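Local coordinates for protein farnesyltransferase, putative (Trypanosoma cruzi, PDB 3WCA) that probably condenses two farnesyl diphosphate molecules into squalene with NAD(P)H and magnesium, the first committed step towards lanosterol, at residues T69-M74 with D158-Y163; R65-V70 with G134-M139; R207-D212 with V220-E225. The protein carries 1 engineered substitution. One frame throughout, in Å; residues are numbered along the deposited sequence.

Contact 1. Residues T69-M74 with D158-Y163; sequences TVEDDM and DLYCHY
E71 and Y160 join two helices, 51-72 and 154-179, whose backbones stay far apart here: the nearest CA atoms of the two segments, those of E71 and Y163, are 12.3 Å from each other. The setting is the first aspartate-rich motif, D-T-V-E-D, of the all-helical prenyl-transferring synthase fold, in which D68, E71 and D72 bind magnesium. Two long side chains span the gap, coming from opposite directions. E71 is extended, with CG anti to its N (chi1 171°) and CD carried straight on, which carries the carboxylate well out from its helix toward Y160. The Y160 ring reaches across from the other helix, and its hydroxyl donates a hydrogen bond of 3.1 Å from OH to E71 OE2. The hydroxyl reaches OE2 from above the carboxylate plane, 40° out of it, and the carboxylate is turned 38° against the ring. Since the E71 side chain lies about 3 Å from the bound magnesium, Y160 belongs to the second shell and probably helps hold the rotation of this metal-binding carboxylate. F146 meets the tyrosine ring edge-to-face and M143 packs against E71, both from helix 126-147; the neighbouring D72 forms a salt bridge with R219. E71 OE2 lies close to the plane of the tyrosine ring at its edge, 3.7 Å from Y160 CE1.

Contact 2. Residues R65-V70 with G134-M139; sequences RALDTV and GICERM
L67 meets C136 and M139 in a small, buried, apolar helix-to-helix contact, where helix 51-72 lies against helix 126-147 in the all-helical squalene/phytoene synthase fold. No hydrogen bond crosses it. The CA atoms of L67 and C136 are 8.0 Å apart, close enough for L67 alone, among residues 65-70, to reach 134-139. One methyl does the work: L67 CD1 reaches a spot bordered by C136 and, one turn further on, M139. It sits 3.4 Å from C136 O, a van der Waals approach to a main-chain oxygen, and 4.0 Å from C136 SG. On the M139 side the same CD1 is 4.1 Å from M139 CG, with CB and SD hardly farther, so the methyl lies alongside the methionine chain near its base. The extended chi2 of L67 (-178°) drives CD1 outward to reach the second helix.

The next residue, D68, binds magnesium, so this packing lies next to the metal site, with the M139 side chain about 8 Å from the magnesium. On the same helix, away from L67, R65 O accepts from T69 N at 3.0 Å and from T69 OG1 at 2.9 Å, the two donors reaching it from opposite faces of the carbonyl plane. R65 NH1 and D68 OD2 form only a long ion pair, the oxygen lying above the guanidinium plane toward its rim, with no N-H aimed at it; R65 has a second acidic partner in E107.

L85 and F88 also pack on L67. V63 and L64, earlier in helix 51-72, extend the interface by touching C136 and M139 respectively, while V168 of helix 154-179 covers M139, so that helix 126-147 is packed against both neighbours.

Contact 3. Residues R207-D212 with V220-E225; sequences RDFYED and VFWPRE
F209 and W222 make the principal contact here, between the second aspartate-rich motif of the squalene synthase fold, D-F-Y-E-D at 208-212, and the chain that returns past it into helix 224-227. F209 CD1 lies over the centre of one indole face, 3.5 Å above its plane, and F209 CB approaches W222 CZ2 at 3.6 Å. The two rings are oblique, with planes at 44° and a distance of 4.5 Å between the centroids of the phenyl and the six-membered indole ring. F209 has CG anti to its N (chi1 175°), which sends the side chain toward the tryptophan; the two side chains, as distinct from their ring planes, cross at about a right angle.

Beside this pair, D212 meets F221. Its OD2 sits at the ring edge, near the ring plane, 3.9 Å from both F221 CD2 and CE2, and the carboxylate stands 74° to the ring. The nearest atom of the F221 side chain is about 5 Å from the bound magnesium, so the contact borders the metal site.

Further out, W222 NE1 donates to I205 O, which helps hold the indole in place, while C249 and M253 of helix 243-258 pack on it; F301 meets the F209 ring. D212 is held by its backbone, bonded to R219 and, from D212 N, to D208 O at 2.8 Å. D208 is in turn gripped side-on by R207: NE reaches OD1 at 2.7 Å, and R207 NH2 gives D208 OD2 a nearly straight bond of 2.9 Å, in the guanidinium plane.

Overall arrangement
Contacts 1 and 2 both start from helix 51-72 and share T69 and V70; their centres are 9 Å apart, and they touch where Y163 packs on R138 and M139. Contact 3 comes from later in the chain, its centre 13 Å from that of contact 1. Those two touch where Y160 CE2 packs 3.9 Å from F221 CE1. Contacts 2 and 3 do not touch: their centres are 22 Å apart and their nearest atoms about 8 Å. Y160 thus links E71 of the first motif to F221, which in turn touches D212 of the second. The bound thiodiphosphate analogue lies about 8 Å from the side chain of M139 and about 10 Å from those of Y160 and D212.

Contact 1. Residues T69-M74 with D158-Y163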
loop_
_atom_site.group_PDB
_atom_site.type_symbol
_atom_site.label_atom_id
_atom_site.label_comp_id
_atom_site.label_asym_id
_atom_site.label_seq_id
_atom_site.Cartn_x
_atom_site.Cartn_y
_atom_site.Cartn_z
ATOM N N THR A 69 -2.588 10.296 -9.259
ATOM C CA THR A 69 -1.903 11.092 -10.263
ATOM C C THR A 69 -2.185 12.589 -10.081
ATOM O O THR A 69 -1.307 13.425 -10.304
ATOM C CB THR A 69 -2.307 10.628 -11.678
ATOM O OG1 THR A 69 -1.870 9.277 -11.864
ATOM C CG2 THR A 69 -1.671 11.498 -12.739
ATOM N N VAL A 70 -3.405 12.932 -9.673
ATOM C CA VAL A 70 -3.735 14.336 -9.448
ATOM C C VAL A 70 -3.055 14.815 -8.155
ATOM O O VAL A 70 -2.432 15.877 -8.121
ATOM C CB VAL A 70 -5.264 14.548 -9.338
ATOM C CG1 VAL A 70 -5.566 16.003 -8.975
ATOM C CG2 VAL A 70 -5.934 14.190 -10.655
ATOM N N GLU A 71 -3.162 14.018 -7.100
ATOM C CA GLU A 71 -2.564 14.368 -5.822
ATOM C C GLU A 71 -1.049 14.556 -5.893
ATOM O O GLU A 71 -0.498 15.444 -5.233
ATOM C CB GLU A 71 -2.882 13.294 -4.779
ATOM C CG GLU A 71 -2.119 13.462 -3.469
ATOM C CD GLU A 71 -2.133 12.207 -2.615
ATOM O OE1 GLU A 71 -1.948 11.106 -3.176
ATOM O OE2 GLU A 71 -2.310 12.322 -1.384
ATOM N N ASP A 72 -0.378 13.731 -6.695
ATOM C CA ASP A 72 1.078 13.795 -6.803
ATOM C C ASP A 72 1.684 14.774 -7.798
ATOM O O ASP A 72 2.887 15.025 -7.751
ATOM C CB ASP A 72 1.650 12.394 -7.070
ATOM C CG ASP A 72 1.460 11.455 -5.887
ATOM O OD1 ASP A 72 1.634 11.912 -4.737
ATOM O OD2 ASP A 72 1.147 10.263 -6.102
ATOM N N ASP A 73 0.884 15.328 -8.701
ATOM C CA ASP A 73 1.444 16.273 -9.655
ATOM C C ASP A 73 1.710 17.580 -8.917
ATOM O O ASP A 73 0.783 18.321 -8.607
ATOM C CB ASP A 73 0.486 16.530 -10.815
ATOM C CG ASP A 73 1.143 17.321 -11.931
ATOM O OD1 ASP A 73 2.181 17.961 -11.660
ATOM O OD2 ASP A 73 0.634 17.313 -13.069
ATOM N N MET A 74 2.980 17.861 -8.638
ATOM C CA MET A 74 3.343 19.073 -7.915
ATOM C C MET A 74 3.497 20.310 -8.794
ATOM O O MET A 74 3.748 21.406 -8.290
ATOM C CB MET A 74 4.632 18.836 -7.128
ATOM C CG MET A 74 4.542 17.685 -6.131
ATOM S SD MET A 74 3.272 17.939 -4.865
ATOM C CE MET A 74 1.978 16.951 -5.500
ATOM N N ASP A 158 -0.934 7.347 10.571
ATOM C CA ASP A 158 -1.941 6.297 10.467
ATOM C C ASP A 158 -3.167 6.693 9.655
ATOM O O ASP A 158 -3.649 5.913 8.831
ATOM C CB ASP A 158 -2.389 5.862 11.858
ATOM C CG ASP A 158 -1.424 4.894 12.494
ATOM O OD1 ASP A 158 -0.235 4.922 12.135
ATOM O OD2 ASP A 158 -1.850 4.108 13.356
ATOM N N LEU A 159 -3.683 7.898 9.879
ATOM C CA LEU A 159 -4.870 8.325 9.150
ATOM C C LEU A 159 -4.580 8.504 7.666
ATOM O O LEU A 159 -5.391 8.117 6.823
ATOM C CB LEU A 159 -5.448 9.618 9.748
ATOM C CG LEU A 159 -6.753 10.145 9.126
ATOM C CD1 LEU A 159 -7.877 9.115 9.309
ATOM C CD2 LEU A 159 -7.131 11.504 9.775
ATOM N N TYR A 160 -3.430 9.084 7.340
ATOM C CA TYR A 160 -3.078 9.272 5.936
ATOM C C TYR A 160 -2.926 7.906 5.243
ATOM O O TYR A 160 -3.324 7.746 4.087
ATOM C CB TYR A 160 -1.778 10.076 5.784
ATOM C CG TYR A 160 -1.361 10.256 4.339
ATOM C CD1 TYR A 160 -1.988 11.197 3.522
ATOM C CD2 TYR A 160 -0.379 9.438 3.768
ATOM C CE1 TYR A 160 -1.652 11.317 2.168
ATOM C CE2 TYR A 160 -0.036 9.546 2.420
ATOM C CZ TYR A 160 -0.677 10.485 1.624
ATOM O OH TYR A 160 -0.355 10.585 0.288
ATOM N N CYS A 161 -2.342 6.938 5.948
ATOM C CA CYS A 161 -2.168 5.602 5.399
ATOM C C CYS A 161 -3.540 4.990 5.166
ATOM O O CYS A 161 -3.750 4.265 4.190
ATOM C CB CYS A 161 -1.346 4.713 6.351
ATOM S SG CYS A 161 0.431 5.103 6.353
ATOM N N HIS A 162 -4.471 5.293 6.067
ATOM C CA HIS A 162 -5.836 4.791 5.958
ATOM C C HIS A 162 -6.471 5.273 4.656
ATOM O O HIS A 162 -7.027 4.478 3.898
ATOM C CB HIS A 162 -6.672 5.274 7.151
ATOM C CG HIS A 162 -8.148 5.106 6.967
ATOM N ND1 HIS A 162 -8.764 3.873 6.972
ATOM C CD2 HIS A 162 -9.129 6.019 6.758
ATOM C CE1 HIS A 162 -10.063 4.033 6.776
ATOM N NE2 HIS A 162 -10.310 5.325 6.642
ATOM N N TYR A 163 -6.366 6.570 4.393
ATOM C CA TYR A 163 -6.944 7.163 3.193
ATOM C C TYR A 163 -6.366 6.676 1.872
ATOM O O TYR A 163 -7.096 6.562 0.887
ATOM C CB TYR A 163 -6.808 8.698 3.208
ATOM C CG TYR A 163 -7.650 9.444 4.240
ATOM C CD1 TYR A 163 -9.029 9.247 4.331
ATOM C CD2 TYR A 163 -7.064 10.376 5.095
ATOM C CE1 TYR A 163 -9.808 9.969 5.253
ATOM C CE2 TYR A 163 -7.824 11.099 6.017
ATOM C CZ TYR A 163 -9.192 10.895 6.093
ATOM O OH TYR A 163 -9.929 11.611 7.013
#

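Contact 2. Residues R65-V70 with G134-M139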
loop_
_atom_site.group_PDB
_atom_site.type_symbol
_atom_site.label_atom_id
_atom_site.label_comp_id
_atom_site.label_asym_id
_atom_site.label_seq_id
_atom_site.Cartn_x
_atom_site.Cartn_y
_atom_site.Cartn_z
ATOM N N ARG A 65 -5.750 5.132 -9.002
ATOM C CA ARG A 65 -4.483 5.505 -9.595
ATOM C C ARG A 65 -4.622 6.876 -10.241
ATOM O O ARG A 65 -3.677 7.669 -10.259
ATOM C CB ARG A 65 -4.079 4.477 -10.641
ATOM C CG ARG A 65 -2.742 4.760 -11.254
ATOM C CD ARG A 65 -1.658 4.817 -10.194
ATOM N NE ARG A 65 -0.390 5.193 -10.801
ATOM C CZ ARG A 65 0.787 5.085 -10.202
ATOM N NH1 ARG A 65 0.864 4.607 -8.963
ATOM N NH2 ARG A 65 1.886 5.444 -10.853
ATOM N N ALA A 66 -5.796 7.145 -10.797
ATOM C CA ALA A 66 -6.055 8.444 -11.403
ATOM C C ALA A 66 -5.999 9.492 -10.281
ATOM O O ALA A 66 -5.321 10.512 -10.420
ATOM C CB ALA A 66 -7.431 8.449 -12.073
ATOM N N LEU A 67 -6.697 9.236 -9.171
ATOM C CA LEU A 67 -6.686 10.169 -8.039
ATOM C C LEU A 67 -5.258 10.465 -7.619
ATOM O O LEU A 67 -4.872 11.629 -7.423
ATOM C CB LEU A 67 -7.395 9.588 -6.814
ATOM C CG LEU A 67 -8.906 9.413 -6.814
ATOM C CD1 LEU A 67 -9.343 8.864 -5.458
ATOM C CD2 LEU A 67 -9.562 10.748 -7.105
ATOM N N ASP A 68 -4.486 9.397 -7.451
ATOM C CA ASP A 68 -3.106 9.524 -7.027
ATOM C C ASP A 68 -2.323 10.428 -7.966
ATOM O O ASP A 68 -1.496 11.225 -7.528
ATOM C CB ASP A 68 -2.440 8.152 -6.968
ATOM C CG ASP A 68 -1.031 8.228 -6.450
ATOM O OD1 ASP A 68 -0.863 8.545 -5.255
ATOM O OD2 ASP A 68 -0.092 7.991 -7.238
ATOM N N THR A 69 -2.588 10.296 -9.259
ATOM C CA THR A 69 -1.903 11.092 -10.263
ATOM C C THR A 69 -2.185 12.589 -10.081
ATOM O O THR A 69 -1.307 13.425 -10.304
ATOM C CB THR A 69 -2.307 10.628 -11.678
ATOM O OG1 THR A 69 -1.870 9.277 -11.864
ATOM C CG2 THR A 69 -1.671 11.498 -12.739
ATOM N N VAL A 70 -3.405 12.932 -9.673
ATOM C CA VAL A 70 -3.735 14.336 -9.448
ATOM C C VAL A 70 -3.055 14.815 -8.155
ATOM O O VAL A 70 -2.432 15.877 -8.121
ATOM C CB VAL A 70 -5.264 14.548 -9.338
ATOM C CG1 VAL A 70 -5.566 16.003 -8.975
ATOM C CG2 VAL A 70 -5.934 14.190 -10.655
ATOM N N GLY A 134 -17.705 4.513 -3.826
ATOM C CA GLY A 134 -17.664 4.868 -2.416
ATOM C C GLY A 134 -16.268 5.064 -1.858
ATOM O O GLY A 134 -16.028 5.988 -1.068
ATOM N N ILE A 135 -15.345 4.186 -2.249
ATOM C CA ILE A 135 -13.969 4.276 -1.778
ATOM C C ILE A 135 -13.277 5.442 -2.466
ATOM O O ILE A 135 -12.503 6.159 -1.847
ATOM C CB ILE A 135 -13.178 2.968 -2.063
ATOM C CG1 ILE A 135 -13.841 1.787 -1.344
ATOM C CG2 ILE A 135 -11.739 3.109 -1.586
ATOM C CD1 ILE A 135 -13.933 1.953 0.153
ATOM N N CYS A 136 -13.567 5.626 -3.750
ATOM C CA CYS A 136 -12.974 6.715 -4.536
ATOM C C CYS A 136 -13.198 8.086 -3.893
ATOM O O CYS A 136 -12.272 8.886 -3.765
ATOM C CB CYS A 136 -13.564 6.726 -5.940
ATOM S SG CYS A 136 -12.982 8.099 -6.918
ATOM N N GLU A 137 -14.440 8.339 -3.499
ATOM C CA GLU A 137 -14.819 9.593 -2.861
ATOM C C GLU A 137 -14.117 9.785 -1.510
ATOM O O GLU A 137 -13.531 10.838 -1.249
ATOM C CB GLU A 137 -16.340 9.635 -2.667
ATOM C CG GLU A 137 -16.829 10.864 -1.930
ATOM C CD GLU A 137 -18.329 11.071 -2.059
ATOM O OE1 GLU A 137 -19.100 10.161 -1.678
ATOM O OE2 GLU A 137 -18.729 12.153 -2.542
ATOM N N ARG A 138 -14.186 8.777 -0.647
ATOM C CA ARG A 138 -13.546 8.876 0.652
ATOM C C ARG A 138 -12.022 9.061 0.560
ATOM O O ARG A 138 -11.443 9.815 1.339
ATOM C CB ARG A 138 -13.899 7.648 1.495
ATOM C CG ARG A 138 -15.367 7.622 1.926
ATOM C CD ARG A 138 -15.785 6.261 2.460
ATOM N NE ARG A 138 -15.125 5.924 3.719
ATOM C CZ ARG A 138 -15.197 4.726 4.287
ATOM N NH1 ARG A 138 -15.894 3.765 3.693
ATOM N NH2 ARG A 138 -14.585 4.486 5.444
ATOM N N MET A 139 -11.367 8.392 -0.389
ATOM C CA MET A 139 -9.915 8.552 -0.527
ATOM C C MET A 139 -9.586 9.949 -1.034
ATOM O O MET A 139 -8.631 10.584 -0.582
ATOM C CB MET A 139 -9.323 7.528 -1.505
ATOM C CG MET A 139 -7.835 7.796 -1.831
ATOM S SD MET A 139 -7.067 6.517 -2.879
ATOM C CE MET A 139 -7.388 5.059 -1.803
#

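Contact 3. Residues R207-D212 with V220-E225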
loop_
_atom_site.group_PDB
_atom_site.type_symbol
_atom_site.label_atom_id
_atom_site.label_comp_id
_atom_site.label_asym_id
_atom_site.label_seq_id
_atom_site.Cartn_x
_atom_site.Cartn_y
_atom_site.Cartn_z
ATOM N N ARG A 207 10.829 2.083 2.953
ATOM C CA ARG A 207 11.789 1.732 1.904
ATOM C C ARG A 207 12.126 2.892 0.978
ATOM O O ARG A 207 13.277 3.031 0.558
ATOM C CB ARG A 207 11.263 0.570 1.032
ATOM C CG ARG A 207 12.212 0.179 -0.141
ATOM C CD ARG A 207 11.468 -0.480 -1.330
ATOM N NE ARG A 207 10.398 0.379 -1.843
ATOM C CZ ARG A 207 9.353 -0.056 -2.550
ATOM N NH1 ARG A 207 9.243 -1.351 -2.839
ATOM N NH2 ARG A 207 8.398 0.794 -2.941
ATOM N N ASP A 208 11.130 3.714 0.655
ATOM C CA ASP A 208 11.328 4.826 -0.274
ATOM C C ASP A 208 11.746 6.166 0.325
ATOM O O ASP A 208 11.684 7.188 -0.353
ATOM C CB ASP A 208 10.061 5.039 -1.120
ATOM C CG ASP A 208 9.682 3.807 -1.935
ATOM O OD1 ASP A 208 10.581 3.003 -2.251
ATOM O OD2 ASP A 208 8.482 3.651 -2.269
ATOM N N PHE A 209 12.180 6.170 1.583
ATOM C CA PHE A 209 12.596 7.416 2.223
ATOM C C PHE A 209 13.532 8.291 1.387
ATOM O O PHE A 209 13.226 9.450 1.123
ATOM C CB PHE A 209 13.280 7.137 3.562
ATOM C CG PHE A 209 13.840 8.376 4.222
ATOM C CD1 PHE A 209 13.027 9.213 4.972
ATOM C CD2 PHE A 209 15.180 8.721 4.058
ATOM C CE1 PHE A 209 13.534 10.370 5.546
ATOM C CE2 PHE A 209 15.694 9.886 4.635
ATOM C CZ PHE A 209 14.869 10.705 5.376
ATOM N N TYR A 210 14.680 7.746 0.991
ATOM C CA TYR A 210 15.656 8.520 0.227
ATOM C C TYR A 210 15.103 9.060 -1.081
ATOM O O TYR A 210 15.238 10.244 -1.385
ATOM C CB TYR A 210 16.894 7.681 -0.073
ATOM C CG TYR A 210 18.035 8.478 -0.677
ATOM C CD1 TYR A 210 18.672 9.483 0.051
ATOM C CD2 TYR A 210 18.486 8.219 -1.971
ATOM C CE1 TYR A 210 19.730 10.209 -0.491
ATOM C CE2 TYR A 210 19.545 8.940 -2.525
ATOM C CZ TYR A 210 20.160 9.930 -1.778
ATOM O OH TYR A 210 21.216 10.633 -2.317
ATOM N N GLU A 211 14.503 8.174 -1.861
ATOM C CA GLU A 211 13.917 8.544 -3.139
ATOM C C GLU A 211 12.881 9.646 -2.948
ATOM O O GLU A 211 12.801 10.577 -3.742
ATOM C CB GLU A 211 13.258 7.315 -3.766
ATOM C CG GLU A 211 12.530 7.572 -5.071
ATOM C CD GLU A 211 11.818 6.330 -5.563
ATOM O OE1 GLU A 211 12.473 5.268 -5.647
ATOM O OE2 GLU A 211 10.609 6.414 -5.862
ATOM N N ASP A 212 12.088 9.543 -1.890
ATOM C CA ASP A 212 11.064 10.547 -1.637
ATOM C C ASP A 212 11.617 11.901 -1.204
ATOM O O ASP A 212 11.164 12.948 -1.686
ATOM C CB ASP A 212 10.070 10.047 -0.583
ATOM C CG ASP A 212 9.206 8.885 -1.085
ATOM O OD1 ASP A 212 9.009 8.779 -2.310
ATOM O OD2 ASP A 212 8.711 8.095 -0.254
ATOM N N VAL A 220 7.797 13.989 2.094
ATOM C CA VAL A 220 8.051 13.434 3.417
ATOM C C VAL A 220 6.802 12.819 4.023
ATOM O O VAL A 220 5.740 13.451 4.063
ATOM C CB VAL A 220 8.585 14.510 4.386
ATOM C CG1 VAL A 220 8.608 13.961 5.806
ATOM C CG2 VAL A 220 9.975 14.940 3.970
ATOM N N PHE A 221 6.940 11.588 4.508
ATOM C CA PHE A 221 5.828 10.870 5.107
ATOM C C PHE A 221 6.117 10.441 6.536
ATOM O O PHE A 221 5.205 10.334 7.346
ATOM C CB PHE A 221 5.483 9.653 4.248
ATOM C CG PHE A 221 5.062 10.009 2.851
ATOM C CD1 PHE A 221 3.792 10.524 2.605
ATOM C CD2 PHE A 221 5.953 9.875 1.788
ATOM C CE1 PHE A 221 3.409 10.906 1.308
ATOM C CE2 PHE A 221 5.584 10.253 0.490
ATOM C CZ PHE A 221 4.307 10.772 0.251
ATOM N N TRP A 222 7.380 10.184 6.849
ATOM C CA TRP A 222 7.726 9.785 8.206
ATOM C C TRP A 222 7.161 10.878 9.129
ATOM O O TRP A 222 7.370 12.072 8.892
ATOM C CB TRP A 222 9.249 9.671 8.339
ATOM C CG TRP A 222 9.848 8.501 7.595
ATOM C CD1 TRP A 222 9.320 7.855 6.505
ATOM C CD2 TRP A 222 11.095 7.852 7.877
ATOM N NE1 TRP A 222 10.164 6.845 6.094
ATOM C CE2 TRP A 222 11.261 6.823 6.918
ATOM C CE3 TRP A 222 12.094 8.041 8.847
ATOM C CZ2 TRP A 222 12.385 5.982 6.902
ATOM C CZ3 TRP A 222 13.211 7.208 8.831
ATOM C CH2 TRP A 222 13.346 6.189 7.861
ATOM N N PRO A 223 6.425 10.484 10.181
ATOM C CA PRO A 223 5.834 11.447 11.118
ATOM C C PRO A 223 6.831 12.144 12.044
ATOM O O PRO A 223 7.707 11.505 12.635
ATOM C CB PRO A 223 4.839 10.595 11.890
ATOM C CG PRO A 223 5.566 9.294 11.987
ATOM C CD PRO A 223 6.086 9.106 10.579
ATOM N N ARG A 224 6.692 13.460 12.166
ATOM C CA ARG A 224 7.568 14.235 13.036
ATOM C C ARG A 224 7.574 13.617 14.436
ATOM O O ARG A 224 8.621 13.482 15.062
ATOM C CB ARG A 224 7.078 15.686 13.110
ATOM C CG ARG A 224 7.821 16.558 14.119
ATOM C CD ARG A 224 7.191 17.940 14.213
ATOM N NE ARG A 224 7.397 18.701 12.988
ATOM C CZ ARG A 224 8.527 19.322 12.677
ATOM N NH1 ARG A 224 9.556 19.280 13.513
ATOM N NH2 ARG A 224 8.635 19.969 11.522
ATOM N N GLU A 225 6.400 13.227 14.919
ATOM C CA GLU A 225 6.306 12.635 16.242
ATOM C C GLU A 225 7.350 11.542 16.432
ATOM O O GLU A 225 7.827 11.327 17.542
ATOM C CB GLU A 225 4.909 12.056 16.488
ATOM C CG GLU A 225 4.673 11.690 17.949
ATOM C CD GLU A 225 3.333 11.018 18.201
ATOM O OE1 GLU A 225 2.349 11.366 17.519
ATOM O OE2 GLU A 225 3.261 10.151 19.099
#